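Local coordinates for protein flavin adenine dinucleotide synthase (Saccharomyces cerevisiae, PDB 2WSI) that catalyses the adenylation of flavin mononucleotide by ATP, yielding the coenzyme flavin adenine dinucleotide (FAD) and diphosphate, at residues A[210-216]-A[268-272]; A[236-242]-A[286-290]. Numbering follows the deposited sequence.

How the interactions relate
Interaction 1 (210-216 with 268-272) and interaction 2 (236-242 with 286-290) alternate along the chain, so each crosses the other in sequence. Their centres lie 19 Å apart and their nearest atoms about 6 Å, without touching. Both rest on one isolated backbone bridge, parallel in interaction 1 and antiparallel in interaction 2. The short helix 215-218 ties them together: it begins at the end of 210-216, while its Tyr217 is backbone hydrogen-bonded to Gly290 of interaction 2. Interaction 1 lies away from the FAD site. The Leu216 side chain is about 12 Å from bound FAD, and the Leu236 side chain about 12 Å from that of the FAD-binding Arg300.

Interaction 1: A[210-216]-A[268-272]; sequences NEPICGL and NTSPI
Asn268 extends its t side chain (chi1 -166°) past the Pro212 ring, ND2 lying 3.5 Å from Pro212 CB and donating to Asn210 O at 3.1 Å. Asn210, with positive phi (63°) just after helix 199-209, shares a water between its OD1 (3.1 Å) and Asn268 N (2.8 Å). From Glu211 to Cys214 the backbone is extended and runs alongside 268-272, end-to-end directions 20° apart. Ile213 pairs with Thr269 (CA-CA 5.0 Å) in a single parallel beta bridge: Ile213 N donates to Asn268 O (2.9 Å) and Ser270 N to Ile213 O (2.9 Å). This joins the exit of helix 199-209, in the PAPS reductase-like domain, to the loop leading into helix 274-279. Ser270, p at chi1 (76°), then accepts from Gly215 N at OG (2.8 Å). Gly215 packs so tightly that a CB would lie 2.0 Å from Ser270 O; Ile272 CD1 meets Gly215 C at 3.5 Å. Cys214 N-caps helix 215-218, its SG taking a weak bond from Leu216 N (3.7 Å). Turned the other way, Glu211 is salt-bridged to Arg126 and hydrogen-bonded to Tyr127, while Ser270 and Ile272 also touch Phe119 and Thr115 of helix 114-126.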
ATOM      1  N   ASN A 210       8.427   3.252  -9.465  1.00 14.08           N
ATOM      2  CA  ASN A 210       8.155   2.667 -10.780  1.00 15.23           C
ATOM      3  C   ASN A 210       7.508   1.300 -10.695  1.00 13.10           C
ATOM      4  O   ASN A 210       7.381   0.623 -11.711  1.00 12.28           O
ATOM      5  CB  ASN A 210       9.423   2.553 -11.647  1.00 21.35           C
ATOM      6  CG  ASN A 210       9.098   2.526 -13.144  1.00 25.18           C
ATOM      7  OD1 ASN A 210       8.127   3.143 -13.592  1.00 19.28           O
ATOM      8  ND2 ASN A 210       9.890   1.786 -13.914  1.00 25.44           N
ATOM      9  N   GLU A 211       7.085   0.899  -9.501  1.00 13.85           N
ATOM     10  CA  GLU A 211       6.361  -0.379  -9.339  1.00 13.42           C
ATOM     11  C   GLU A 211       4.973  -0.298  -9.986  1.00 13.53           C
ATOM     12  O   GLU A 211       4.411   0.785 -10.125  1.00 11.66           O
ATOM     13  CB  GLU A 211       6.241  -0.728  -7.847  1.00 12.35           C
ATOM     14  CG  GLU A 211       7.571  -1.191  -7.246  1.00 10.65           C
ATOM     15  CD  GLU A 211       7.965  -2.561  -7.813  1.00 16.65           C
ATOM     16  OE1 GLU A 211       7.290  -3.561  -7.483  1.00 13.20           O
ATOM     17  OE2 GLU A 211       8.915  -2.629  -8.614  1.00 12.01           O
ATOM     18  N   PRO A 212       4.419  -1.445 -10.394  1.00 13.74           N
ATOM     19  CA  PRO A 212       3.104  -1.390 -11.032  1.00 13.65           C
ATOM     20  C   PRO A 212       2.056  -1.017  -9.993  1.00 13.31           C
ATOM     21  O   PRO A 212       2.137  -1.465  -8.874  1.00 13.57           O
ATOM     22  CB  PRO A 212       2.886  -2.832 -11.516  1.00 19.22           C
ATOM     23  CG  PRO A 212       3.776  -3.693 -10.630  1.00 18.24           C
ATOM     24  CD  PRO A 212       4.897  -2.829 -10.165  1.00 18.48           C
ATOM     25  N   ILE A 213       1.086  -0.212 -10.361  1.00 13.31           N
ATOM     26  CA  ILE A 213       0.064   0.206  -9.410  1.00 17.78           C
ATOM     27  C   ILE A 213      -1.318  -0.101  -9.989  1.00 13.64           C
ATOM     28  O   ILE A 213      -1.491  -0.191 -11.204  1.00 13.69           O
ATOM     29  CB  ILE A 213       0.161   1.707  -9.079  1.00 22.17           C
ATOM     30  CG1 ILE A 213      -0.261   2.555 -10.271  1.00 19.30           C
ATOM     31  CG2 ILE A 213       1.571   2.078  -8.658  1.00 16.03           C
ATOM     32  CD1 ILE A 213      -0.388   4.037  -9.916  1.00 22.74           C
ATOM     33  N   CYS A 214      -2.292  -0.270  -9.112  1.00  9.16           N
ATOM     34  CA  CYS A 214      -3.593  -0.718  -9.551  1.00 12.69           C
ATOM     35  C   CYS A 214      -4.093   0.195 -10.667  1.00  9.32           C
ATOM     36  O   CYS A 214      -4.095   1.412 -10.523  1.00 10.15           O
ATOM     37  CB  CYS A 214      -4.589  -0.716  -8.387  1.00 10.74           C
ATOM     38  SG  CYS A 214      -6.184  -1.424  -8.934  1.00 12.29           S
ATOM     39  N   GLY A 215      -4.544  -0.389 -11.772  1.00  8.55           N
ATOM     40  CA  GLY A 215      -4.937   0.411 -12.923  1.00 12.41           C
ATOM     41  C   GLY A 215      -6.130   1.318 -12.631  1.00 13.65           C
ATOM     42  O   GLY A 215      -6.309   2.310 -13.320  1.00 15.69           O
ATOM     43  N   LEU A 216      -6.937   1.004 -11.619  1.00  8.45           N
ATOM     44  CA  LEU A 216      -8.040   1.904 -11.268  1.00 11.17           C
ATOM     45  C   LEU A 216      -7.560   3.345 -11.024  1.00 13.22           C
ATOM     46  O   LEU A 216      -8.280   4.303 -11.339  1.00 13.61           O
ATOM     47  CB  LEU A 216      -8.802   1.402 -10.037  1.00 12.35           C
ATOM     48  CG  LEU A 216      -9.378  -0.020 -10.160  1.00 23.42           C
ATOM     49  CD1 LEU A 216     -10.176  -0.361  -8.915  1.00 26.91           C
ATOM     50  CD2 LEU A 216     -10.246  -0.169 -11.413  1.00 20.73           C
ATOM     51  N   ASN A 268       3.495   2.973 -14.705  1.00 18.96           N
ATOM     52  CA  ASN A 268       3.277   1.554 -14.678  1.00 20.89           C
ATOM     53  C   ASN A 268       1.920   1.144 -14.087  1.00 22.07           C
ATOM     54  O   ASN A 268       1.869   0.639 -12.981  1.00 27.03           O
ATOM     55  CB  ASN A 268       4.410   0.936 -13.852  1.00 16.57           C
ATOM     56  CG  ASN A 268       4.497  -0.555 -14.023  1.00 25.50           C
ATOM     57  OD1 ASN A 268       3.751  -1.137 -14.809  1.00 23.30           O
ATOM     58  ND2 ASN A 268       5.412  -1.188 -13.295  1.00 24.68           N
ATOM     59  N   THR A 269       0.824   1.343 -14.821  1.00 17.14           N
ATOM     60  CA  THR A 269      -0.495   0.940 -14.327  1.00 15.45           C
ATOM     61  C   THR A 269      -0.876  -0.475 -14.759  1.00 19.05           C
ATOM     62  O   THR A 269      -0.604  -0.870 -15.879  1.00 20.19           O
ATOM     63  CB  THR A 269      -1.600   1.898 -14.801  1.00 17.12           C
ATOM     64  OG1 THR A 269      -1.436   2.161 -16.200  1.00 16.91           O
ATOM     65  CG2 THR A 269      -1.538   3.208 -14.008  1.00 22.33           C
ATOM     66  N   SER A 270      -1.534  -1.215 -13.871  1.00 12.65           N
ATOM     67  CA  SER A 270      -1.961  -2.583 -14.170  1.00 12.45           C
ATOM     68  C   SER A 270      -3.171  -2.560 -15.100  1.00 10.42           C
ATOM     69  O   SER A 270      -3.890  -1.569 -15.162  1.00 12.54           O
ATOM     70  CB  SER A 270      -2.286  -3.354 -12.877  1.00 13.18           C
ATOM     71  OG  SER A 270      -3.557  -2.965 -12.320  1.00 11.85           O
ATOM     72  N   PRO A 271      -3.411  -3.672 -15.803  1.00 17.46           N
ATOM     73  CA  PRO A 271      -4.508  -3.759 -16.788  1.00 17.19           C
ATOM     74  C   PRO A 271      -5.913  -3.717 -16.166  1.00 15.56           C
ATOM     75  O   PRO A 271      -6.155  -4.331 -15.139  1.00 16.82           O
ATOM     76  CB  PRO A 271      -4.276  -5.128 -17.474  1.00 18.34           C
ATOM     77  CG  PRO A 271      -2.893  -5.537 -17.148  1.00 21.12           C
ATOM     78  CD  PRO A 271      -2.430  -4.773 -15.924  1.00 14.38           C
ATOM     79  N   ILE A 272      -6.830  -2.995 -16.795  1.00 15.43           N
ATOM     80  CA  ILE A 272      -8.229  -2.964 -16.377  1.00 16.24           C
ATOM     81  C   ILE A 272      -8.954  -4.183 -16.924  1.00 20.69           C
ATOM     82  O   ILE A 272      -8.844  -4.489 -18.102  1.00 22.37           O
ATOM     83  CB  ILE A 272      -8.976  -1.748 -16.968  1.00 20.09           C
ATOM     84  CG1 ILE A 272      -8.205  -0.451 -16.726  1.00 28.15           C
ATOM     85  CG2 ILE A 272     -10.376  -1.644 -16.355  1.00 25.64           C
ATOM     86  CD1 ILE A 272      -7.820  -0.243 -15.297  1.00 21.28           C
TER
HETATM   87  O   HOH W   1       5.246   4.040 -12.748  1.00 16.27           O

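Interaction 2: A[236-242]-A[286-290]; sequences LRKDSNN and NYYPG
Asn286 starts the second segment: its O accepts from Lys238 N at 2.8 Å, and its t side chain (chi1 -170°) brings ND2 to within 3.1 Å of Asp239 OD2, a weak hydrogen bond. Tyr287 (phi/psi -130/134) faces Arg237 (-58/123), CA-CA 4.5 Å, as the non-hydrogen-bonded pair of one antiparallel beta bridge, which the bonds Lys238 N to Asn286 O and Tyr288 N to Leu236 O (2.9 Å) flank. The m side chain of Tyr287 (chi1 -67°) passes Leu236 CB, which is 4.3 Å from Tyr287 CD1, and Arg237 CB, 4.0 Å from Tyr287 CE1. A water lies 2.6 Å from Tyr287 OH and accepts weakly from Arg237 NH1 (3.1 Å). Tyr288, also m (chi1 -72°), lies in the bend that 236-242 makes after the bridge. There residues 237-240 form a type I-like turn, with Ser240 N donating weakly to Arg237 O (3.3 Å) and Asn241 ND2 securing the same oxygen (3.0 Å). Lys238 NZ sits over the Tyr288 ring, 4.0 Å from its centroid and 18° off the normal, a cation-pi contact; Tyr288 OH donates weakly to Asn242 OD1 (3.5 Å). Pro289 O and Gly290 CA then receive Leu236 CD1 at 3.4 and 3.7 Å. The contact thus pairs two loops at the surface, its centre about 24 Å from the centre of the chain: 236-242 lies between helix 215-218 and helix 248-252, the loop 286-290 follows helix 274-279, and Gly290 is backbone hydrogen-bonded to Tyr217 in helix 215-218.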
ATOM      1  N   LEU A 236     -11.617  15.131 -10.089  1.00 15.38           N
ATOM      2  CA  LEU A 236     -10.695  14.897 -11.197  1.00 20.99           C
ATOM      3  C   LEU A 236     -11.409  14.885 -12.557  1.00 24.43           C
ATOM      4  O   LEU A 236     -10.788  14.642 -13.590  1.00 22.22           O
ATOM      5  CB  LEU A 236      -9.908  13.584 -10.988  1.00 17.23           C
ATOM      6  CG  LEU A 236      -9.059  13.606  -9.704  1.00 17.20           C
ATOM      7  CD1 LEU A 236      -8.239  12.327  -9.561  1.00 14.92           C
ATOM      8  CD2 LEU A 236      -8.131  14.834  -9.673  1.00 12.68           C
ATOM      9  N   ARG A 237     -12.709  15.155 -12.556  1.00 25.31           N
ATOM     10  CA  ARG A 237     -13.457  15.286 -13.809  1.00 25.97           C
ATOM     11  C   ARG A 237     -12.823  16.402 -14.656  1.00 24.83           C
ATOM     12  O   ARG A 237     -12.688  17.528 -14.203  1.00 28.83           O
ATOM     13  CB  ARG A 237     -14.913  15.591 -13.497  1.00 23.54           C
ATOM     14  CG  ARG A 237     -15.901  15.302 -14.606  1.00 35.13           C
ATOM     15  CD  ARG A 237     -17.316  15.192 -14.032  1.00 47.09           C
ATOM     16  NE  ARG A 237     -17.786  16.444 -13.429  1.00 50.83           N
ATOM     17  CZ  ARG A 237     -17.763  16.733 -12.122  1.00 53.93           C
ATOM     18  NH1 ARG A 237     -17.295  15.865 -11.220  1.00 35.79           N
ATOM     19  NH2 ARG A 237     -18.221  17.910 -11.704  1.00 58.73           N
ATOM     20  N   LYS A 238     -12.421  16.084 -15.879  1.00 27.23           N
ATOM     21  CA  LYS A 238     -11.575  16.994 -16.650  1.00 31.18           C
ATOM     22  C   LYS A 238     -12.275  18.280 -17.086  1.00 36.30           C
ATOM     23  O   LYS A 238     -11.666  19.346 -17.086  1.00 35.38           O
ATOM     24  CB  LYS A 238     -11.023  16.290 -17.879  1.00 28.88           C
ATOM     25  CG  LYS A 238      -9.932  15.297 -17.575  1.00 33.16           C
ATOM     26  CD  LYS A 238      -9.733  14.359 -18.738  1.00 39.33           C
ATOM     27  CE  LYS A 238      -8.266  14.030 -18.920  1.00 42.75           C
ATOM     28  NZ  LYS A 238      -7.499  15.241 -19.336  1.00 51.75           N
ATOM     29  N   ASP A 239     -13.542  18.188 -17.461  1.00 37.91           N
ATOM     30  CA  ASP A 239     -14.228  19.357 -18.006  1.00 37.30           C
ATOM     31  C   ASP A 239     -14.591  20.381 -16.928  1.00 45.30           C
ATOM     32  O   ASP A 239     -15.132  21.437 -17.236  1.00 48.63           O
ATOM     33  CB  ASP A 239     -15.467  18.951 -18.819  1.00 48.38           C
ATOM     34  CG  ASP A 239     -16.384  17.996 -18.073  1.00 54.49           C
ATOM     35  OD1 ASP A 239     -16.551  18.148 -16.837  1.00 53.20           O
ATOM     36  OD2 ASP A 239     -16.957  17.099 -18.738  1.00 51.41           O
ATOM     37  N   SER A 240     -14.274  20.081 -15.670  1.00 46.65           N
ATOM     38  CA  SER A 240     -14.629  20.976 -14.572  1.00 40.64           C
ATOM     39  C   SER A 240     -13.512  21.137 -13.532  1.00 37.52           C
ATOM     40  O   SER A 240     -13.724  21.731 -12.474  1.00 34.10           O
ATOM     41  CB  SER A 240     -15.916  20.490 -13.904  1.00 42.18           C
ATOM     42  OG  SER A 240     -15.919  19.079 -13.742  1.00 43.60           O
ATOM     43  N   ASN A 241     -12.329  20.605 -13.836  1.00 34.40           N
ATOM     44  CA  ASN A 241     -11.159  20.765 -12.974  1.00 31.78           C
ATOM     45  C   ASN A 241      -9.889  20.747 -13.823  1.00 27.32           C
ATOM     46  O   ASN A 241      -9.842  20.080 -14.841  1.00 30.64           O
ATOM     47  CB  ASN A 241     -11.067  19.640 -11.951  1.00 27.39           C
ATOM     48  CG  ASN A 241     -12.296  19.524 -11.079  1.00 29.10           C
ATOM     49  OD1 ASN A 241     -12.366  20.128 -10.005  1.00 28.50           O
ATOM     50  ND2 ASN A 241     -13.257  18.699 -11.508  1.00 23.21           N
ATOM     51  N   ASN A 242      -8.864  21.479 -13.399  1.00 28.17           N
ATOM     52  CA  ASN A 242      -7.590  21.489 -14.117  1.00 29.04           C
ATOM     53  C   ASN A 242      -6.409  21.450 -13.143  1.00 39.10           C
ATOM     54  O   ASN A 242      -5.652  22.415 -13.031  1.00 37.73           O
ATOM     55  CB  ASN A 242      -7.488  22.727 -15.012  1.00 43.14           C
ATOM     56  CG  ASN A 242      -8.474  22.696 -16.165  1.00 50.51           C
ATOM     57  OD1 ASN A 242      -8.347  21.878 -17.082  1.00 59.83           O
ATOM     58  ND2 ASN A 242      -9.463  23.586 -16.128  1.00 49.12           N
ATOM     59  N   ASN A 286     -13.148  10.757 -18.895  1.00 41.50           N
ATOM     60  CA  ASN A 286     -13.286  12.157 -18.507  1.00 42.16           C
ATOM     61  C   ASN A 286     -12.633  12.486 -17.159  1.00 34.42           C
ATOM     62  O   ASN A 286     -13.016  13.467 -16.517  1.00 27.64           O
ATOM     63  CB  ASN A 286     -14.768  12.547 -18.447  1.00 36.11           C
ATOM     64  CG  ASN A 286     -14.978  14.068 -18.273  1.00 40.05           C
ATOM     65  OD1 ASN A 286     -14.216  14.881 -18.806  1.00 37.91           O
ATOM     66  ND2 ASN A 286     -16.015  14.445 -17.518  1.00 42.27           N
ATOM     67  N   TYR A 287     -11.667  11.670 -16.723  1.00 35.70           N
ATOM     68  CA  TYR A 287     -11.012  11.885 -15.423  1.00 28.48           C
ATOM     69  C   TYR A 287      -9.488  11.870 -15.488  1.00 29.10           C
ATOM     70  O   TYR A 287      -8.892  10.995 -16.112  1.00 29.16           O
ATOM     71  CB  TYR A 287     -11.456  10.825 -14.414  1.00 28.17           C
ATOM     72  CG  TYR A 287     -12.898  10.918 -14.025  1.00 24.08           C
ATOM     73  CD1 TYR A 287     -13.288  11.664 -12.915  1.00 26.61           C
ATOM     74  CD2 TYR A 287     -13.885  10.278 -14.774  1.00 28.12           C
ATOM     75  CE1 TYR A 287     -14.624  11.766 -12.537  1.00 27.44           C
ATOM     76  CE2 TYR A 287     -15.234  10.368 -14.406  1.00 39.13           C
ATOM     77  CZ  TYR A 287     -15.594  11.126 -13.291  1.00 38.38           C
ATOM     78  OH  TYR A 287     -16.916  11.221 -12.908  1.00 34.57           O
ATOM     79  N   TYR A 288      -8.867  12.850 -14.837  1.00 22.39           N
ATOM     80  CA  TYR A 288      -7.441  12.818 -14.573  1.00 23.43           C
ATOM     81  C   TYR A 288      -7.109  11.634 -13.656  1.00 15.52           C
ATOM     82  O   TYR A 288      -7.911  11.242 -12.830  1.00 20.35           O
ATOM     83  CB  TYR A 288      -6.987  14.097 -13.879  1.00 22.58           C
ATOM     84  CG  TYR A 288      -6.963  15.325 -14.774  1.00 29.14           C
ATOM     85  CD1 TYR A 288      -5.802  15.693 -15.445  1.00 35.78           C
ATOM     86  CD2 TYR A 288      -8.081  16.127 -14.917  1.00 29.27           C
ATOM     87  CE1 TYR A 288      -5.757  16.819 -16.248  1.00 42.88           C
ATOM     88  CE2 TYR A 288      -8.050  17.267 -15.725  1.00 30.68           C
ATOM     89  CZ  TYR A 288      -6.889  17.600 -16.389  1.00 43.24           C
ATOM     90  OH  TYR A 288      -6.850  18.719 -17.190  1.00 54.01           O
ATOM     91  N   PRO A 289      -5.915  11.075 -13.813  1.00 14.25           N
ATOM     92  CA  PRO A 289      -5.442  10.003 -12.925  1.00 16.97           C
ATOM     93  C   PRO A 289      -5.439  10.454 -11.469  1.00 14.88           C
ATOM     94  O   PRO A 289      -5.333  11.646 -11.192  1.00 12.99           O
ATOM     95  CB  PRO A 289      -4.012   9.754 -13.413  1.00 14.82           C
ATOM     96  CG  PRO A 289      -4.055  10.112 -14.865  1.00 23.96           C
ATOM     97  CD  PRO A 289      -5.026  11.286 -14.961  1.00 17.79           C
ATOM     98  N   GLY A 290      -5.535   9.496 -10.552  1.00 13.60           N
ATOM     99  CA  GLY A 290      -5.615   9.790  -9.131  1.00 13.73           C
ATOM    100  C   GLY A 290      -4.481  10.660  -8.617  1.00 12.00           C
ATOM    101  O   GLY A 290      -4.669  11.432  -7.683  1.00 13.48           O
TER
HETATM  102  O   HOH W   2     -18.129  12.914 -11.289  1.00 39.64           O